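Long-range contact in Low molecular weight phosphotyrosine phosphatase family protein (Streptococcus pyogenes, PDB 5GOT), which probably hydrolyses phosphotyrosine in proteins, as a low molecular weight protein tyrosine phosphatase: residues A[10-24]-A[55-69]. Numbering follows the deposited sequence.
Sequences GNICRSPMAEFVMKS and LKTYQINYDITKCSK
Asn-11 meets Ser-68 where the two backbones come nearest, CA to CA 4.9 Å; residues 60-68 reach that point as an irregular loop antiparallel to helix 14-23, passing Phe-20 at Tyr-62 (CA to CA 5.7 Å). A Schellman motif at Gln-59 ends helix 49-57 and turns the chain into this course. In the middle, Phe-20 lies sandwiched: CB of Tyr-62 sits 3.5 Å from the centroid of the Phe-20 ring and 16° off the normal, a CH-pi contact, while Glu-19 CG covers the opposite face and Lys-66 CB abuts the edge. Toward the helix's C-terminal end, Val-21 CG2 packs on Ile-60 CD1 (3.8 Å), and water 2 ties Phe-20 O to Asn-61 O. The other end is polar. With CG anti to the backbone N (chi1 -171°), Asn-11 directs OD1 at the loop, where both lone pairs are used in plane: Lys-66 NZ at 2.9 Å and Lys-69 N at 3.0 Å. Its ND2 donates to Ser-15 OG nearly straight (163°) and bonds Ser-35 OG; held at both ends, the amide is fixed in rotation. Ser-68 OG donates to Gly-10 O. Lys-66 NZ also reaches Ser-35 O and, through water 1, Glu-19 OE1. Gly-10 to Ser-15 belong to this family's CX5R(S/T) phosphate-binding P-loop; Asn-11 is thus consistent with an internal brace of it, Lys-66 and the Lys-69 backbone forming the outer layer.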
ATOM      1  N   GLY A  10       9.258  -2.085  -5.723  1.00 23.89           N
ATOM      2  CA  GLY A  10       9.563  -0.914  -6.526  1.00 22.38           C
ATOM      3  C   GLY A  10       8.613   0.257  -6.400  1.00 24.20           C
ATOM      4  O   GLY A  10       8.907   1.328  -6.940  1.00 25.75           O
ATOM      5  N   ASN A  11       7.471   0.089  -5.714  1.00 21.63           N
ATOM      6  CA  ASN A  11       6.535   1.199  -5.476  1.00 21.93           C
ATOM      7  C   ASN A  11       6.057   1.814  -6.799  1.00 21.44           C
ATOM      8  O   ASN A  11       5.900   3.030  -6.922  1.00 21.25           O
ATOM      9  CB  ASN A  11       7.176   2.270  -4.567  1.00 24.02           C
ATOM     10  CG  ASN A  11       6.196   3.355  -4.095  1.00 24.08           C
ATOM     11  OD1 ASN A  11       6.570   4.540  -4.005  1.00 24.16           O
ATOM     12  ND2 ASN A  11       4.961   2.963  -3.750  1.00 21.31           N
ATOM     13  N   ILE A  12       5.829   0.968  -7.804  1.00 23.53           N
ATOM     14  CA  ILE A  12       5.163   1.419  -9.023  1.00 24.12           C
ATOM     15  C   ILE A  12       3.979   0.552  -9.412  1.00 22.80           C
ATOM     16  O   ILE A  12       3.127   1.022 -10.182  1.00 21.89           O
ATOM     17  CB  ILE A  12       6.155   1.538 -10.212  1.00 24.45           C
ATOM     18  CG1 ILE A  12       6.724   0.177 -10.637  1.00 24.32           C
ATOM     19  CG2 ILE A  12       7.287   2.535  -9.920  1.00 21.60           C
ATOM     20  CD1 ILE A  12       7.575   0.285 -11.930  1.00 27.15           C
ATOM     21  N   CYS A  13       3.833  -0.667  -8.861  1.00 23.45           N
ATOM     22  CA  CYS A  13       2.729  -1.560  -9.213  1.00 22.37           C
ATOM     23  C   CYS A  13       1.788  -1.738  -8.037  1.00 21.12           C
ATOM     24  O   CYS A  13       0.761  -1.036  -7.951  1.00 19.06           O
ATOM     25  CB  CYS A  13       3.276  -2.909  -9.701  1.00 20.08           C
ATOM     26  SG  CYS A  13       4.090  -2.862 -11.350  1.00 25.90           S
ATOM     27  N   ARG A  14       2.053  -2.672  -7.114  1.00 19.21           N
ATOM     28  CA  ARG A  14       1.051  -3.061  -6.122  1.00 23.16           C
ATOM     29  C   ARG A  14       0.872  -1.997  -5.044  1.00 19.86           C
ATOM     30  O   ARG A  14      -0.264  -1.636  -4.702  1.00 19.32           O
ATOM     31  CB  ARG A  14       1.433  -4.400  -5.480  1.00 19.32           C
ATOM     32  CG  ARG A  14       1.101  -5.624  -6.307  1.00 20.87           C
ATOM     33  CD  ARG A  14       1.670  -6.893  -5.678  1.00 22.53           C
ATOM     34  NE  ARG A  14       3.114  -6.775  -5.515  1.00 23.91           N
ATOM     35  CZ  ARG A  14       3.894  -7.739  -5.043  1.00 23.50           C
ATOM     36  NH1 ARG A  14       3.370  -8.897  -4.681  1.00 22.88           N
ATOM     37  NH2 ARG A  14       5.204  -7.536  -4.936  1.00 26.44           N
ATOM     38  N   SER A  15       1.975  -1.487  -4.480  1.00 17.44           N
ATOM     39  CA  SER A  15       1.786  -0.611  -3.329  1.00 20.55           C
ATOM     40  C   SER A  15       1.123   0.717  -3.701  1.00 21.70           C
ATOM     41  O   SER A  15       0.285   1.196  -2.923  1.00 21.68           O
ATOM     42  CB  SER A  15       3.107  -0.357  -2.581  1.00 23.71           C
ATOM     43  OG  SER A  15       4.133   0.133  -3.425  1.00 21.34           O
ATOM     44  N   PRO A  16       1.432   1.354  -4.853  1.00 21.80           N
ATOM     45  CA  PRO A  16       0.639   2.545  -5.218  1.00 19.93           C
ATOM     46  C   PRO A  16      -0.820   2.218  -5.444  1.00 19.84           C
ATOM     47  O   PRO A  16      -1.704   3.030  -5.126  1.00 21.73           O
ATOM     48  CB  PRO A  16       1.304   3.056  -6.510  1.00 22.84           C
ATOM     49  CG  PRO A  16       2.592   2.379  -6.600  1.00 25.51           C
ATOM     50  CD  PRO A  16       2.462   1.066  -5.869  1.00 20.09           C
ATOM     51  N   MET A  17      -1.108   1.045  -6.002  1.00 19.90           N
ATOM     52  CA  MET A  17      -2.507   0.685  -6.184  1.00 22.09           C
ATOM     53  C   MET A  17      -3.230   0.655  -4.841  1.00 21.83           C
ATOM     54  O   MET A  17      -4.337   1.189  -4.712  1.00 22.23           O
ATOM     55  CB  MET A  17      -2.637  -0.659  -6.896  1.00 20.20           C
ATOM     56  CG  MET A  17      -4.054  -0.898  -7.439  1.00 19.52           C
ATOM     57  SD  MET A  17      -4.290  -2.553  -8.075  1.00 23.16           S
ATOM     58  CE  MET A  17      -3.167  -2.500  -9.475  1.00 22.14           C
ATOM     59  N   ALA A  18      -2.589   0.081  -3.816  1.00 22.89           N
ATOM     60  CA  ALA A  18      -3.212   0.019  -2.496  1.00 21.66           C
ATOM     61  C   ALA A  18      -3.410   1.416  -1.923  1.00 20.71           C
ATOM     62  O   ALA A  18      -4.479   1.717  -1.372  1.00 21.66           O
ATOM     63  CB  ALA A  18      -2.369  -0.841  -1.547  1.00 21.29           C
ATOM     64  N   GLU A  19      -2.402   2.288  -2.073  1.00 22.12           N
ATOM     65  CA  GLU A  19      -2.505   3.665  -1.595  1.00 22.99           C
ATOM     66  C   GLU A  19      -3.782   4.322  -2.087  1.00 24.63           C
ATOM     67  O   GLU A  19      -4.608   4.790  -1.296  1.00 24.72           O
ATOM     68  CB  GLU A  19      -1.286   4.486  -2.042  1.00 21.44           C
ATOM     69  CG  GLU A  19      -1.438   5.984  -1.768  1.00 24.01           C
ATOM     70  CD  GLU A  19      -0.206   6.817  -2.127  1.00 25.55           C
ATOM     71  OE1 GLU A  19       0.845   6.258  -2.510  1.00 24.95           O
ATOM     72  OE2 GLU A  19      -0.297   8.056  -2.025  1.00 26.20           O
ATOM     73  N   PHE A  20      -3.986   4.323  -3.407  1.00 25.24           N
ATOM     74  CA  PHE A  20      -5.093   5.097  -3.949  1.00 25.71           C
ATOM     75  C   PHE A  20      -6.421   4.363  -3.836  1.00 23.58           C
ATOM     76  O   PHE A  20      -7.460   5.015  -3.700  1.00 25.94           O
ATOM     77  CB  PHE A  20      -4.752   5.529  -5.380  1.00 24.37           C
ATOM     78  CG  PHE A  20      -3.576   6.464  -5.425  1.00 27.03           C
ATOM     79  CD1 PHE A  20      -3.683   7.744  -4.894  1.00 27.74           C
ATOM     80  CD2 PHE A  20      -2.345   6.047  -5.909  1.00 24.48           C
ATOM     81  CE1 PHE A  20      -2.582   8.612  -4.880  1.00 28.36           C
ATOM     82  CE2 PHE A  20      -1.244   6.910  -5.922  1.00 28.65           C
ATOM     83  CZ  PHE A  20      -1.364   8.195  -5.401  1.00 28.47           C
ATOM     84  N   VAL A  21      -6.428   3.028  -3.849  1.00 23.87           N
ATOM     85  CA  VAL A  21      -7.665   2.321  -3.535  1.00 23.17           C
ATOM     86  C   VAL A  21      -8.062   2.584  -2.081  1.00 26.99           C
ATOM     87  O   VAL A  21      -9.219   2.898  -1.782  1.00 25.87           O
ATOM     88  CB  VAL A  21      -7.533   0.815  -3.831  1.00 22.35           C
ATOM     89  CG1 VAL A  21      -8.772   0.065  -3.350  1.00 24.28           C
ATOM     90  CG2 VAL A  21      -7.335   0.572  -5.330  1.00 25.50           C
ATOM     91  N   MET A  22      -7.099   2.496  -1.155  1.00 24.89           N
ATOM     92  CA  MET A  22      -7.419   2.792   0.240  1.00 25.88           C
ATOM     93  C   MET A  22      -7.896   4.233   0.394  1.00 27.96           C
ATOM     94  O   MET A  22      -8.856   4.507   1.126  1.00 30.97           O
ATOM     95  CB  MET A  22      -6.202   2.541   1.135  1.00 25.59           C
ATOM     96  CG  MET A  22      -6.538   2.509   2.621  1.00 21.85           C
ATOM     97  SD  MET A  22      -7.364   0.985   3.031  1.00 27.35           S
ATOM     98  CE  MET A  22      -7.928   1.325   4.710  1.00 30.94           C
ATOM     99  N   LYS A  23      -7.253   5.166  -0.310  1.00 25.44           N
ATOM    100  CA  LYS A  23      -7.666   6.558  -0.235  1.00 32.44           C
ATOM    101  C   LYS A  23      -9.073   6.764  -0.770  1.00 35.23           C
ATOM    102  O   LYS A  23      -9.732   7.739  -0.390  1.00 36.81           O
ATOM    103  CB  LYS A  23      -6.680   7.441  -0.996  1.00 27.92           C
ATOM    104  CG  LYS A  23      -5.368   7.659  -0.267  1.00 29.47           C
ATOM    105  CD  LYS A  23      -4.481   8.605  -1.052  1.00 29.08           C
ATOM    106  CE  LYS A  23      -3.366   9.174  -0.194  1.00 27.38           C
ATOM    107  NZ  LYS A  23      -2.231   9.644  -1.015  1.00 24.31           N
ATOM    108  N   SER A  24      -9.560   5.859  -1.617  1.00 30.77           N
ATOM    109  CA  SER A  24     -10.901   6.007  -2.155  1.00 32.26           C
ATOM    110  C   SER A  24     -11.980   5.531  -1.195  1.00 35.22           C
ATOM    111  O   SER A  24     -13.162   5.778  -1.457  1.00 35.06           O
ATOM    112  CB  SER A  24     -11.027   5.257  -3.490  1.00 29.70           C
ATOM    113  OG  SER A  24     -11.250   3.863  -3.303  1.00 29.85           O
ATOM    114  N   LEU A  55      -6.622   1.897 -12.345  1.00 30.71           N
ATOM    115  CA  LEU A  55      -7.264   2.927 -11.532  1.00 29.64           C
ATOM    116  C   LEU A  55      -8.200   3.786 -12.376  1.00 35.34           C
ATOM    117  O   LEU A  55      -9.289   4.163 -11.922  1.00 36.49           O
ATOM    118  CB  LEU A  55      -6.208   3.792 -10.829  1.00 29.81           C
ATOM    119  CG  LEU A  55      -5.252   3.143  -9.803  1.00 28.34           C
ATOM    120  CD1 LEU A  55      -4.145   4.105  -9.416  1.00 27.80           C
ATOM    121  CD2 LEU A  55      -5.975   2.649  -8.550  1.00 25.50           C
ATOM    122  N   LYS A  56      -7.798   4.104 -13.610  1.00 35.85           N
ATOM    123  CA  LYS A  56      -8.681   4.853 -14.499  1.00 34.49           C
ATOM    124  C   LYS A  56      -9.945   4.057 -14.796  1.00 35.73           C
ATOM    125  O   LYS A  56     -11.058   4.593 -14.733  1.00 43.09           O
ATOM    126  CB  LYS A  56      -7.952   5.209 -15.795  1.00 32.82           C
ATOM    127  CG  LYS A  56      -6.817   6.225 -15.659  1.00 38.15           C
ATOM    128  CD  LYS A  56      -6.428   6.742 -17.054  1.00 42.59           C
ATOM    129  CE  LYS A  56      -5.121   7.513 -17.073  1.00 43.59           C
ATOM    130  NZ  LYS A  56      -4.130   6.911 -18.016  1.00 41.01           N
ATOM    131  N   THR A  57      -9.787   2.763 -15.101  1.00 34.83           N
ATOM    132  CA  THR A  57     -10.927   1.916 -15.448  1.00 32.45           C
ATOM    133  C   THR A  57     -11.973   1.905 -14.344  1.00 38.18           C
ATOM    134  O   THR A  57     -13.182   1.921 -14.614  1.00 35.32           O
ATOM    135  CB  THR A  57     -10.446   0.494 -15.735  1.00 31.85           C
ATOM    136  OG1 THR A  57      -9.640   0.494 -16.912  1.00 32.22           O
ATOM    137  CG2 THR A  57     -11.619  -0.457 -15.928  1.00 35.87           C
ATOM    138  N   TYR A  58     -11.533   1.871 -13.089  1.00 37.90           N
ATOM    139  CA  TYR A  58     -12.455   1.858 -11.970  1.00 36.38           C
ATOM    140  C   TYR A  58     -12.683   3.250 -11.390  1.00 38.21           C
ATOM    141  O   TYR A  58     -13.291   3.374 -10.325  1.00 39.26           O
ATOM    142  CB  TYR A  58     -11.958   0.874 -10.907  1.00 35.35           C
ATOM    143  CG  TYR A  58     -12.070  -0.557 -11.390  1.00 33.00           C
ATOM    144  CD1 TYR A  58     -13.282  -1.230 -11.335  1.00 32.91           C
ATOM    145  CD2 TYR A  58     -10.979  -1.219 -11.934  1.00 32.24           C
ATOM    146  CE1 TYR A  58     -13.402  -2.535 -11.791  1.00 38.63           C
ATOM    147  CE2 TYR A  58     -11.084  -2.528 -12.388  1.00 31.74           C
ATOM    148  CZ  TYR A  58     -12.304  -3.177 -12.322  1.00 34.73           C
ATOM    149  OH  TYR A  58     -12.437  -4.474 -12.768  1.00 39.44           O
ATOM    150  N   GLN A  59     -12.230   4.296 -12.083  1.00 41.31           N
ATOM    151  CA  GLN A  59     -12.490   5.678 -11.682  1.00 41.37           C
ATOM    152  C   GLN A  59     -12.012   5.929 -10.252  1.00 42.36           C
ATOM    153  O   GLN A  59     -12.736   6.461  -9.406  1.00 42.20           O
ATOM    154  CB  GLN A  59     -13.976   6.020 -11.828  1.00 46.24           C
ATOM    155  CG  GLN A  59     -14.564   5.702 -13.193  1.00 46.43           C
ATOM    156  CD  GLN A  59     -16.015   6.132 -13.307  1.00 54.07           C
ATOM    157  OE1 GLN A  59     -16.923   5.298 -13.337  1.00 58.53           O
ATOM    158  NE2 GLN A  59     -16.239   7.442 -13.374  1.00 57.47           N
ATOM    159  N   ILE A  60     -10.783   5.519  -9.977  1.00 40.38           N
ATOM    160  CA  ILE A  60     -10.164   5.733  -8.678  1.00 37.03           C
ATOM    161  C   ILE A  60      -9.162   6.864  -8.839  1.00 35.37           C
ATOM    162  O   ILE A  60      -8.167   6.730  -9.562  1.00 35.57           O
ATOM    163  CB  ILE A  60      -9.511   4.451  -8.149  1.00 34.27           C
ATOM    164  CG1 ILE A  60     -10.593   3.391  -7.966  1.00 33.09           C
ATOM    165  CG2 ILE A  60      -8.769   4.729  -6.844  1.00 31.77           C
ATOM    166  CD1 ILE A  60     -10.216   2.284  -7.076  1.00 35.10           C
ATOM    167  N   ASN A  61      -9.442   7.992  -8.193  1.00 34.76           N
ATOM    168  CA  ASN A  61      -8.554   9.139  -8.290  1.00 38.56           C
ATOM    169  C   ASN A  61      -7.161   8.761  -7.812  1.00 37.65           C
ATOM    170  O   ASN A  61      -7.004   7.942  -6.900  1.00 36.75           O
ATOM    171  CB  ASN A  61      -9.090  10.310  -7.463  1.00 39.45           C
ATOM    172  CG  ASN A  61     -10.405  10.853  -7.997  1.00 45.44           C
ATOM    173  OD1 ASN A  61     -10.762  10.622  -9.154  1.00 51.16           O
ATOM    174  ND2 ASN A  61     -11.131  11.582  -7.154  1.00 45.32           N
ATOM    175  N   TYR A  62      -6.146   9.337  -8.453  1.00 38.83           N
ATOM    176  CA  TYR A  62      -4.786   9.197  -7.962  1.00 36.23           C
ATOM    177  C   TYR A  62      -3.981  10.423  -8.351  1.00 39.49           C
ATOM    178  O   TYR A  62      -4.364  11.192  -9.237  1.00 42.35           O
ATOM    179  CB  TYR A  62      -4.109   7.922  -8.472  1.00 33.10           C
ATOM    180  CG  TYR A  62      -3.859   7.840  -9.962  1.00 35.00           C
ATOM    181  CD1 TYR A  62      -4.811   7.293 -10.813  1.00 33.40           C
ATOM    182  CD2 TYR A  62      -2.656   8.283 -10.518  1.00 33.96           C
ATOM    183  CE1 TYR A  62      -4.584   7.191 -12.182  1.00 35.46           C
ATOM    184  CE2 TYR A  62      -2.419   8.182 -11.891  1.00 34.32           C
ATOM    185  CZ  TYR A  62      -3.390   7.637 -12.712  1.00 33.39           C
ATOM    186  OH  TYR A  62      -3.175   7.528 -14.070  1.00 38.64           O
ATOM    187  N   ASP A  63      -2.852  10.586  -7.667  1.00 33.75           N
ATOM    188  CA  ASP A  63      -1.968  11.732  -7.846  1.00 36.74           C
ATOM    189  C   ASP A  63      -1.029  11.416  -9.000  1.00 37.11           C
ATOM    190  O   ASP A  63      -0.134  10.574  -8.862  1.00 30.60           O
ATOM    191  CB  ASP A  63      -1.196  12.007  -6.553  1.00 36.00           C
ATOM    192  CG  ASP A  63      -0.465  13.346  -6.557  1.00 39.54           C
ATOM    193  OD1 ASP A  63      -0.213  13.920  -7.642  1.00 40.44           O
ATOM    194  OD2 ASP A  63      -0.130  13.825  -5.452  1.00 39.62           O
ATOM    195  N   ILE A  64      -1.230  12.089 -10.139  1.00 38.49           N
ATOM    196  CA  ILE A  64      -0.391  11.839 -11.307  1.00 38.06           C
ATOM    197  C   ILE A  64       1.065  12.182 -11.036  1.00 30.69           C
ATOM    198  O   ILE A  64       1.959  11.710 -11.745  1.00 36.25           O
ATOM    199  CB  ILE A  64      -0.908  12.625 -12.536  1.00 39.59           C
ATOM    200  CG1 ILE A  64      -0.816  14.138 -12.292  1.00 37.95           C
ATOM    201  CG2 ILE A  64      -2.334  12.209 -12.864  1.00 42.70           C
ATOM    202  CD1 ILE A  64      -0.990  14.973 -13.556  1.00 40.60           C
ATOM    203  N   THR A  65       1.332  12.994 -10.025  1.00 33.98           N
ATOM    204  CA  THR A  65       2.708  13.313  -9.676  1.00 32.74           C
ATOM    205  C   THR A  65       3.391  12.217  -8.864  1.00 34.88           C
ATOM    206  O   THR A  65       4.589  12.340  -8.589  1.00 31.56           O
ATOM    207  CB  THR A  65       2.758  14.637  -8.905  1.00 38.55           C
ATOM    208  OG1 THR A  65       2.127  14.484  -7.625  1.00 34.67           O
ATOM    209  CG2 THR A  65       2.033  15.726  -9.688  1.00 34.96           C
ATOM    210  N   LYS A  66       2.670  11.153  -8.482  1.00 33.11           N
ATOM    211  CA  LYS A  66       3.255  10.119  -7.633  1.00 32.68           C
ATOM    212  C   LYS A  66       4.401   9.418  -8.354  1.00 28.17           C
ATOM    213  O   LYS A  66       4.283   9.047  -9.526  1.00 32.45           O
ATOM    214  CB  LYS A  66       2.192   9.098  -7.207  1.00 28.31           C
ATOM    215  CG  LYS A  66       2.771   7.803  -6.610  1.00 27.77           C
ATOM    216  CD  LYS A  66       3.464   8.010  -5.264  1.00 23.96           C
ATOM    217  CE  LYS A  66       4.021   6.691  -4.731  1.00 28.16           C
ATOM    218  NZ  LYS A  66       4.988   6.878  -3.599  1.00 27.03           N
ATOM    219  N   CYS A  67       5.513   9.255  -7.644  1.00 26.93           N
ATOM    220  CA  CYS A  67       6.707   8.582  -8.130  1.00 27.79           C
ATOM    221  C   CYS A  67       7.201   7.603  -7.070  1.00 27.69           C
ATOM    222  O   CYS A  67       6.950   7.771  -5.875  1.00 28.26           O
ATOM    223  CB  CYS A  67       7.823   9.587  -8.467  1.00 33.53           C
ATOM    224  SG  CYS A  67       7.434  10.691  -9.884  1.00 43.72           S
ATOM    225  N   SER A  68       7.916   6.579  -7.532  1.00 26.22           N
ATOM    226  CA  SER A  68       8.490   5.581  -6.644  1.00 23.85           C
ATOM    227  C   SER A  68       9.434   6.245  -5.653  1.00 30.46           C
ATOM    228  O   SER A  68      10.308   7.024  -6.042  1.00 28.71           O
ATOM    229  CB  SER A  68       9.238   4.534  -7.455  1.00 23.97           C
ATOM    230  OG  SER A  68       9.919   3.634  -6.605  1.00 25.13           O
ATOM    231  N   LYS A  69       9.253   5.941  -4.367  1.00 25.44           N
ATOM    232  CA  LYS A  69      10.056   6.527  -3.295  1.00 28.19           C
ATOM    233  C   LYS A  69      10.445   5.429  -2.310  1.00 30.30           C
ATOM    234  O   LYS A  69       9.577   4.693  -1.822  1.00 25.45           O
ATOM    235  CB  LYS A  69       9.284   7.649  -2.581  1.00 29.26           C
ATOM    236  CG  LYS A  69      10.052   8.359  -1.454  1.00 31.21           C
ATOM    237  CD  LYS A  69       9.287   9.579  -0.922  1.00 31.94           C
ATOM    238  CE  LYS A  69       9.945  10.124   0.385  1.00 43.54           C
ATOM    239  NZ  LYS A  69       9.403  11.466   0.849  1.00 46.19           N
TER
HETATM  240  O   HOH W   1       2.871   7.774  -1.646  1.00 27.32           O
HETATM  241  O   HOH W   2      -8.036   7.697  -4.439  1.00 30.60           O